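Local atomic coordinates of putative cytoplasmic protein (Salmonella enterica subsp. enterica serovar Typhimurium, PDB entry 4J32), a protein that is a type VI secretion amidase effector, a papain-like NlpC/P60 cysteine peptidase that probably hydrolyses peptidoglycan and is bound by the immunity protein Tai4. Residues 24-29 / 58-63; 28-33 / 150-155. All blocks are in the same frame, centred on the assembly; numbering follows the deposited sequence. Where two conformers were deposited one is given.

Interaction 1: 24-29 / 58-63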
loop_
_atom_site.group_PDB
_atom_site.type_symbol
_atom_site.label_atom_id
_atom_site.label_comp_id
_atom_site.label_asym_id
_atom_site.label_seq_id
_atom_site.Cartn_x
_atom_site.Cartn_y
_atom_site.Cartn_z
ATOM N N LEU A 24 -2.237 17.159 36.942
ATOM C CA LEU A 24 -3.686 17.145 36.819
ATOM C C LEU A 24 -4.121 17.354 35.363
ATOM O O LEU A 24 -5.010 16.659 34.850
ATOM C CB LEU A 24 -4.278 18.259 37.715
ATOM C CG LEU A 24 -5.770 18.533 37.777
ATOM C CD1 LEU A 24 -6.026 19.384 39.036
ATOM C CD2 LEU A 24 -6.323 19.233 36.524
ATOM N N ALA A 25 -3.553 18.349 34.710
ATOM C CA ALA A 25 -3.983 18.671 33.337
ATOM C C ALA A 25 -3.653 17.498 32.382
ATOM O O ALA A 25 -4.462 17.109 31.546
ATOM C CB ALA A 25 -3.295 19.952 32.854
ATOM N N PHE A 26 -2.469 16.923 32.552
ATOM C CA PHE A 26 -2.056 15.778 31.708
ATOM C C PHE A 26 -3.077 14.639 31.765
ATOM O O PHE A 26 -3.424 14.056 30.727
ATOM C CB PHE A 26 -0.666 15.271 32.097
ATOM C CG PHE A 26 -0.066 14.311 31.061
ATOM C CD1 PHE A 26 0.834 14.772 30.107
ATOM C CD2 PHE A 26 -0.477 12.971 31.026
ATOM C CE1 PHE A 26 1.379 13.895 29.140
ATOM C CE2 PHE A 26 0.052 12.078 30.052
ATOM C CZ PHE A 26 0.961 12.556 29.117
ATOM N N ARG A 27 -3.553 14.315 32.967
ATOM C CA ARG A 27 -4.540 13.269 33.139
ATOM C C ARG A 27 -5.789 13.474 32.279
ATOM O O ARG A 27 -6.342 12.500 31.757
ATOM C CB ARG A 27 -4.921 13.138 34.621
ATOM C CG ARG A 27 -5.853 11.974 34.925
ATOM C CD ARG A 27 -6.215 11.920 36.401
ATOM N NE ARG A 27 -5.069 11.607 37.240
ATOM C CZ ARG A 27 -4.552 12.432 38.148
ATOM N NH1 ARG A 27 -5.098 13.632 38.358
ATOM N NH2 ARG A 27 -3.529 12.031 38.881
ATOM N N LYS A 28 -6.217 14.728 32.103
ATOM C CA LYS A 28 -7.438 15.021 31.331
ATOM C C LYS A 28 -7.317 14.544 29.886
ATOM O O LYS A 28 -8.325 14.290 29.228
ATOM C CB LYS A 28 -7.774 16.514 31.327
ATOM C CG LYS A 28 -7.821 17.205 32.717
ATOM C CD LYS A 28 -8.580 16.445 33.794
ATOM C CE LYS A 28 -10.082 16.480 33.611
ATOM N NZ LYS A 28 -10.763 15.880 34.824
ATOM N N VAL A 29 -6.083 14.459 29.405
ATOM C CA VAL A 29 -5.828 14.031 28.023
ATOM C C VAL A 29 -5.020 12.738 27.913
ATOM O O VAL A 29 -4.510 12.423 26.835
ATOM C CB VAL A 29 -5.181 15.183 27.173
ATOM C CG1 VAL A 29 -6.180 16.327 26.976
ATOM C CG2 VAL A 29 -3.864 15.699 27.817
ATOM N N PRO A 58 2.869 15.171 21.662
ATOM C CA PRO A 58 3.043 16.622 21.749
ATOM C C PRO A 58 1.753 17.400 22.006
ATOM O O PRO A 58 1.792 18.513 22.550
ATOM C CB PRO A 58 3.647 16.995 20.382
ATOM C CG PRO A 58 3.172 15.925 19.453
ATOM C CD PRO A 58 3.139 14.663 20.299
ATOM N N ILE A 59 0.625 16.802 21.631
ATOM C CA ILE A 59 -0.666 17.440 21.847
ATOM C C ILE A 59 -0.983 17.421 23.342
ATOM O O ILE A 59 -1.500 18.407 23.885
ATOM C CB ILE A 59 -1.769 16.754 21.012
ATOM C CG1 ILE A 59 -1.397 16.810 19.511
ATOM C CG2 ILE A 59 -3.169 17.438 21.274
ATOM C CD1 ILE A 59 -2.305 15.977 18.550
ATOM N N ARG A 60 -0.660 16.314 24.020
ATOM C CA ARG A 60 -0.890 16.292 25.472
ATOM C C ARG A 60 -0.010 17.318 26.200
ATOM O O ARG A 60 -0.481 18.009 27.103
ATOM C CB ARG A 60 -0.677 14.907 26.073
ATOM C CG ARG A 60 -1.557 13.772 25.502
ATOM C CD ARG A 60 -1.296 12.484 26.293
ATOM N NE ARG A 60 -2.058 11.360 25.753
ATOM C CZ ARG A 60 -1.520 10.344 25.086
ATOM N NH1 ARG A 60 -0.197 10.276 24.875
ATOM N NH2 ARG A 60 -2.306 9.390 24.617
ATOM N N MET A 61 1.256 17.415 25.811
ATOM C CA MET A 61 2.165 18.403 26.399
ATOM C C MET A 61 1.686 19.836 26.119
ATOM O O MET A 61 1.758 20.713 26.986
ATOM C CB MET A 61 3.594 18.164 25.909
ATOM C CG MET A 61 4.289 16.981 26.605
ATOM S SD MET A 61 4.298 17.106 28.410
ATOM C CE MET A 61 5.207 18.646 28.644
ATOM N N SER A 62 1.172 20.068 24.910
ATOM C CA SER A 62 0.586 21.373 24.594
ATOM C C SER A 62 -0.605 21.696 25.512
ATOM O O SER A 62 -0.744 22.816 26.015
ATOM C CB SER A 62 0.147 21.425 23.125
ATOM O OG SER A 62 1.274 21.313 22.267
ATOM N N TYR A 63 -1.469 20.707 25.711
ATOM C CA TYR A 63 -2.598 20.868 26.624
ATOM C C TYR A 63 -2.110 21.276 28.030
ATOM O O TYR A 63 -2.640 22.218 28.620
ATOM C CB TYR A 63 -3.423 19.576 26.666
ATOM C CG TYR A 63 -4.663 19.650 27.540
ATOM C CD1 TYR A 63 -5.895 20.020 26.996
ATOM C CD2 TYR A 63 -4.607 19.311 28.900
ATOM C CE1 TYR A 63 -7.041 20.066 27.789
ATOM C CE2 TYR A 63 -5.752 19.359 29.713
ATOM C CZ TYR A 63 -6.957 19.741 29.151
ATOM O OH TYR A 63 -8.113 19.784 29.910
#

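Interaction 2: 28-33 / 150-155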
loop_
_atom_site.group_PDB
_atom_site.type_symbol
_atom_site.label_atom_id
_atom_site.label_comp_id
_atom_site.label_asym_id
_atom_site.label_seq_id
_atom_site.Cartn_x
_atom_site.Cartn_y
_atom_site.Cartn_z
ATOM N N LYS A 28 -6.217 14.728 32.103
ATOM C CA LYS A 28 -7.438 15.021 31.331
ATOM C C LYS A 28 -7.317 14.544 29.886
ATOM O O LYS A 28 -8.325 14.290 29.228
ATOM C CB LYS A 28 -7.774 16.514 31.327
ATOM C CG LYS A 28 -7.821 17.205 32.717
ATOM C CD LYS A 28 -8.580 16.445 33.794
ATOM C CE LYS A 28 -10.082 16.480 33.611
ATOM N NZ LYS A 28 -10.763 15.880 34.824
ATOM N N VAL A 29 -6.083 14.459 29.405
ATOM C CA VAL A 29 -5.828 14.031 28.023
ATOM C C VAL A 29 -5.020 12.738 27.913
ATOM O O VAL A 29 -4.510 12.423 26.835
ATOM C CB VAL A 29 -5.181 15.183 27.173
ATOM C CG1 VAL A 29 -6.180 16.327 26.976
ATOM C CG2 VAL A 29 -3.864 15.699 27.817
ATOM N N ASN A 30 -4.898 11.998 29.020
ATOM C CA ASN A 30 -4.181 10.728 29.027
ATOM C C ASN A 30 -5.081 9.598 28.518
ATOM O O ASN A 30 -5.368 8.606 29.207
ATOM C CB ASN A 30 -3.562 10.437 30.413
ATOM C CG ASN A 30 -2.586 9.278 30.373
ATOM O OD1 ASN A 30 -1.862 9.098 29.388
ATOM N ND2 ASN A 30 -2.597 8.456 31.422
ATOM N N HIS A 31 -5.561 9.784 27.292
ATOM C CA HIS A 31 -6.480 8.845 26.659
ATOM C C HIS A 31 -6.025 8.580 25.237
ATOM O O HIS A 31 -4.996 9.116 24.813
ATOM C CB HIS A 31 -7.902 9.421 26.655
ATOM C CG HIS A 31 -8.387 9.763 28.023
ATOM N ND1 HIS A 31 -8.793 8.799 28.919
ATOM C CD2 HIS A 31 -8.457 10.947 28.677
ATOM C CE1 HIS A 31 -9.142 9.380 30.056
ATOM N NE2 HIS A 31 -8.941 10.681 29.936
ATOM N N SER A 32 -6.789 7.748 24.517
ATOM C CA SER A 32 -6.501 7.472 23.101
ATOM C C SER A 32 -6.447 8.783 22.326
ATOM O O SER A 32 -7.112 9.748 22.698
ATOM C CB SER A 32 -7.547 6.538 22.491
ATOM O OG SER A 32 -8.800 7.193 22.279
ATOM N N VAL A 33 -5.678 8.817 21.242
ATOM C CA VAL A 33 -5.650 10.005 20.388
ATOM C C VAL A 33 -7.071 10.410 19.908
ATOM O O VAL A 33 -7.386 11.613 19.894
ATOM C CB VAL A 33 -4.620 9.854 19.208
ATOM C CG1 VAL A 33 -5.045 8.758 18.224
ATOM C CG2 VAL A 33 -4.416 11.173 18.492
ATOM N N ASP A 150 2.164 9.141 31.293
ATOM C CA ASP A 150 1.533 8.268 30.295
ATOM C C ASP A 150 2.038 6.839 30.359
ATOM O O ASP A 150 1.905 6.080 29.389
ATOM C CB ASP A 150 1.673 8.848 28.871
ATOM C CG ASP A 150 3.121 9.127 28.478
ATOM O OD1 ASP A 150 4.035 9.018 29.319
ATOM O OD2 ASP A 150 3.331 9.458 27.296
ATOM N N GLN A 151 2.600 6.458 31.506
ATOM C CA GLN A 151 3.156 5.117 31.685
ATOM C C GLN A 151 2.179 4.036 31.226
ATOM O O GLN A 151 2.583 3.018 30.667
ATOM C CB GLN A 151 3.617 4.885 33.132
ATOM C CG GLN A 151 4.605 3.723 33.244
ATOM C CD GLN A 151 5.886 4.065 33.990
ATOM O OE1 GLN A 151 6.542 5.093 33.739
ATOM N NE2 GLN A 151 6.281 3.169 34.890
ATOM N N CYS A 152 0.896 4.326 31.424
ATOM C CA CYS A 152 -0.169 3.398 31.049
ATOM C C CYS A 152 -0.206 3.123 29.542
ATOM O O CYS A 152 -0.668 2.051 29.129
ATOM C CB CYS A 152 -1.536 3.881 31.558
ATOM S SG CYS A 152 -2.492 4.883 30.392
ATOM N N HIS A 153 0.306 4.051 28.732
ATOM C CA HIS A 153 0.414 3.872 27.283
ATOM C C HIS A 153 1.820 3.422 26.862
ATOM O O HIS A 153 2.005 2.945 25.740
ATOM C CB HIS A 153 0.047 5.167 26.542
ATOM C CG HIS A 153 -1.246 5.771 26.987
ATOM N ND1 HIS A 153 -2.474 5.260 26.619
ATOM C CD2 HIS A 153 -1.503 6.836 27.779
ATOM C CE1 HIS A 153 -3.433 5.990 27.161
ATOM N NE2 HIS A 153 -2.870 6.949 27.876
ATOM N N LEU A 154 2.795 3.565 27.763
ATOM C CA LEU A 154 4.200 3.259 27.455
ATOM C C LEU A 154 4.418 1.776 27.166
ATOM O O LEU A 154 4.631 0.964 28.075
ATOM C CB LEU A 154 5.150 3.778 28.554
ATOM C CG LEU A 154 5.329 5.301 28.657
ATOM C CD1 LEU A 154 6.346 5.665 29.737
ATOM C CD2 LEU A 154 5.730 5.939 27.330
ATOM N N LEU A 155 4.369 1.465 25.872
ATOM C CA LEU A 155 4.316 0.103 25.329
ATOM C C LEU A 155 5.365 -0.855 25.898
ATOM O O LEU A 155 5.067 -2.028 26.140
ATOM C CB LEU A 155 4.403 0.151 23.793
ATOM C CG LEU A 155 3.318 0.956 23.048
ATOM C CD1 LEU A 155 3.892 1.696 21.837
ATOM C CD2 LEU A 155 2.128 0.077 22.649
#

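Interaction 1: 24-29 / 58-63
V29 O is the best-held polar atom, gripped by two donors: R60 NE from the other segment and, weakly, H31 N just along its own chain. R60 NE gives the stronger bond, 2.9 Å from V29 O but bent at the hydrogen. The site lies in the helical part of a papain-like NlpC/P60 fold. Here the end of helix 19-28 crosses helix 57-67 at 136°, with the segment axes 8.8 Å apart. R60 NE approaches from above the carbonyl plane of V29, while V29 O lies in the guanidinium plane. The R60 chain is extended from CG to NE, so it runs past V29 to reach the carbonyl. R60 NH2 bonds H31 O, which gives the buried guanidinium a second grip. F26 has CG anti to the backbone N (chi1 -167°), and F26 CZ touches R60 CD at 3.6 Å. The F26 ring and the guanidinium are tilted 43° apart. F26 also packs on T141 and L142 of strand 138-143, and so joins the helices to the main sheet. Y63 takes the same first torsion as F26. This lays its ring against V29, whose CG1 makes a CH-pi contact 3.6 Å from the ring centroid, almost straight above it. Nearer the phenol tip, K28 CB lies 3.6 Å from Y63 OH.

Interaction 2: 28-33 / 150-155
N30 and H153 carry this contact, with their side chains sliding past each other in opposite directions. The N30 amide stands nearly perpendicular to the H153 imidazole, 89° between the planes. N30 CG is anti to the backbone N (chi1 -168°), which swings the amide over to the other segment. N30 OD1 then sits at the edge of the H153 ring, 2.8 Å from H153 NE2. The backbone of N30 meets the same corner of the ring. H153 NE2 donates a weak bond to N30 O, 3.3 Å long with an angle of 151° at the hydrogen, and N30 O lies in the ring plane. H153 CG is anti to its own carbonyl carbon, beside the backbone N, and this points the NE2 corner at N30. One face of the ring carries C152 SG, 3.3 Å above the plane and over its centre. The same sulfur lies 3.7 Å from N30 ND2, so C152 touches both flat groups. A C148-C152 disulfide is known for this protein but is not formed here. N30 is the centre of an inverse gamma turn in the loop between helices 19-28 and 33-40, and S32 is the N-cap of the second of these, its OG bonded to D35 N. The partner loop follows strand 138-143 of the antiparallel sheet in the papain-like fold. It is folded tightly, with H153 N bonded to D150 O at 2.7 Å. D150 CB lies 3.6 Å from N30 OD1. The D150 carboxylate turns elsewhere: OD2 takes a bond from H139 NE2, consistent with the histidine-acid pair of papain-like peptidases, and OD1 has a weak one with T141 OG1.

In the fold
Interactions 1 and 2 share K28 and V29, and their centres lie about 10 Å apart. R60 of helix 57-67 joins them: its NH2 is 2.7 Å from H31 O and 4.1 Å from H153 NE2. A second bridge is F26 CZ, 3.8 Å from D150 CB, the carbon that carries the carboxylate paired with H139. Residues 28-33 thus lie between the helices and the loop after strand 138-143. A 2-ethoxyethanol, probably from the crystallisation liquor, lies about 3 Å from the K28 side chain, and one lies about 4 Å from that of H31 (nearest atoms). At the far end of 150-155, the poorly ordered L155 packs on G71 of the Tai4 chain.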